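Local coordinates for peptide ABC transporter, peptide-binding protein (PDB 3O6P) that probably binds peptides outside the cell for an ABC transporter that imports them, this chain being a C-terminal portion of the longer binding protein, at residues M209-A212 with E213-I216. Residues are numbered along the deposited sequence; the frame is centred on the assembly and turned at random.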
loop_
_atom_site.group_PDB
_atom_site.type_symbol
_atom_site.label_atom_id
_atom_site.label_comp_id
_atom_site.label_asym_id
_atom_site.label_seq_id
_atom_site.Cartn_x
_atom_site.Cartn_y
_atom_site.Cartn_z
HETATM N N MSE A 209 -10.332 10.856 8.929
HETATM C CA MSE A 209 -9.037 10.259 8.613
HETATM C C MSE A 209 -9.022 8.769 8.940
HETATM O O MSE A 209 -8.491 7.968 8.158
HETATM C CB MSE A 209 -7.905 10.983 9.323
HETATM C CG MSE A 209 -7.744 12.435 8.807
HETATM SE SE MSE A 209 -6.212 13.314 9.549
HETATM C CE MSE A 209 -6.719 13.302 11.422
ATOM N N LEU A 210 -9.608 8.385 10.084
ATOM C CA LEU A 210 -9.743 6.948 10.420
ATOM C C LEU A 210 -10.521 6.186 9.348
ATOM O O LEU A 210 -10.130 5.082 8.943
ATOM C CB LEU A 210 -10.456 6.765 11.760
ATOM C CG LEU A 210 -9.635 7.050 13.012
ATOM C CD1 LEU A 210 -10.592 6.984 14.202
ATOM C CD2 LEU A 210 -8.533 6.016 13.161
ATOM N N ASN A 211 -11.628 6.777 8.898
ATOM C CA ASN A 211 -12.408 6.176 7.840
ATOM C C ASN A 211 -11.652 6.056 6.516
ATOM O O ASN A 211 -11.813 5.043 5.805
ATOM C CB ASN A 211 -13.754 6.893 7.669
ATOM C CG ASN A 211 -14.772 6.454 8.698
ATOM O OD1 ASN A 211 -14.883 5.265 8.992
ATOM N ND2 ASN A 211 -15.533 7.414 9.247
ATOM N N ALA A 212 -10.825 7.059 6.211
ATOM C CA ALA A 212 -9.957 6.995 5.029
ATOM C C ALA A 212 -8.988 5.822 5.129
ATOM O O ALA A 212 -8.892 4.991 4.207
ATOM C CB ALA A 212 -9.193 8.298 4.828
ATOM N N GLU A 213 -8.290 5.723 6.262
ATOM C CA GLU A 213 -7.357 4.586 6.465
ATOM C C GLU A 213 -8.098 3.259 6.308
ATOM O O GLU A 213 -7.623 2.367 5.622
ATOM C CB GLU A 213 -6.716 4.678 7.869
ATOM C CG GLU A 213 -5.936 3.428 8.329
ATOM C CD GLU A 213 -4.488 3.316 7.827
ATOM O OE1 GLU A 213 -3.918 4.286 7.283
ATOM O OE2 GLU A 213 -3.905 2.224 8.016
ATOM N N LYS A 214 -9.236 3.113 6.972
ATOM C CA LYS A 214 -9.977 1.835 6.923
ATOM C C LYS A 214 -10.481 1.562 5.514
ATOM O O LYS A 214 -10.632 0.400 5.116
ATOM C CB LYS A 214 -11.123 1.803 7.930
ATOM C CG LYS A 214 -10.628 1.829 9.383
ATOM C CD LYS A 214 -11.691 1.514 10.394
ATOM C CE LYS A 214 -12.623 2.616 10.661
ATOM N NZ LYS A 214 -13.530 2.197 11.829
ATOM N N THR A 215 -10.753 2.620 4.749
ATOM C CA THR A 215 -11.254 2.401 3.382
ATOM C C THR A 215 -10.152 1.860 2.458
ATOM O O THR A 215 -10.340 0.846 1.788
ATOM C CB THR A 215 -11.827 3.695 2.801
ATOM O OG1 THR A 215 -12.931 4.123 3.625
ATOM C CG2 THR A 215 -12.330 3.474 1.360
ATOM N N ILE A 216 -9.004 2.515 2.450
ATOM C CA ILE A 216 -7.913 2.065 1.568
ATOM C C ILE A 216 -7.348 0.718 2.003
ATOM O O ILE A 216 -6.983 -0.093 1.159
ATOM C CB ILE A 216 -6.820 3.142 1.370
ATOM C CG1 ILE A 216 -5.886 2.748 0.216
ATOM C CG2 ILE A 216 -6.083 3.453 2.678
ATOM C CD1 ILE A 216 -4.961 3.882 -0.208
HETATM O O HOH W 1 -15.287 4.013 11.450
#
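The backbone oxygen of Asn-211 is gripped twice by a single residue one helical turn on: Thr-215 OG1 donates to Asn-211 O over 2.6 Å, and Thr-215 N donates to the same Asn-211 O over 2.8 Å. The two donors arrive from opposite faces of the carbonyl plane, each well tilted from it. Thr-215 can do this because its hydroxyl lies anti to its own carbonyl carbon, beside the backbone N (chi1 -61°), which sets OG1 within reach of the carbonyl one turn earlier. The N-H bond from Thr-215 is bent, with 136° at the hydrogen, and Thr-215 N also makes a weak bond to Ala-212 O. The neighbouring i to i+4 bonds are straighter: Lys-214 N to Leu-210 O spans 2.9 Å and Ile-216 N to Ala-212 O 3.0 Å. This is a helix in which a threonine hydroxyl adds a second bond to the i-4 carbonyl, a familiar way of satisfying that side chain within a helix.

On the polar side, Lys-214 and Asn-211 are joined through water. Lys-214 lays CG against Leu-210 O (3.3 Å) before bending at chi3, which brings CE near Asn-211 OD1. One water donates to Asn-211 OD1 at 2.8 Å and accepts from Lys-214 NZ at 2.6 Å, bridging an i, i+3 pair.

Glu-213 points its carboxylate elsewhere, OE2 accepting from Leu-53 N and OE1 from Val-54 N, which ties helix 202-218 to the loop between helices 35-43 and 68-72. Helix 202-218 packs on several elements at once: Asn-211 and Thr-215 meet Phe-190 of helix 185-195, Leu-210 and Glu-213 touch Phe-68 of helix 68-72, and Ala-212 rests on Leu-168 of helix 165-168. Beyond its end the chain runs on into strand 223-228, outermost in this chain's five-stranded sheet.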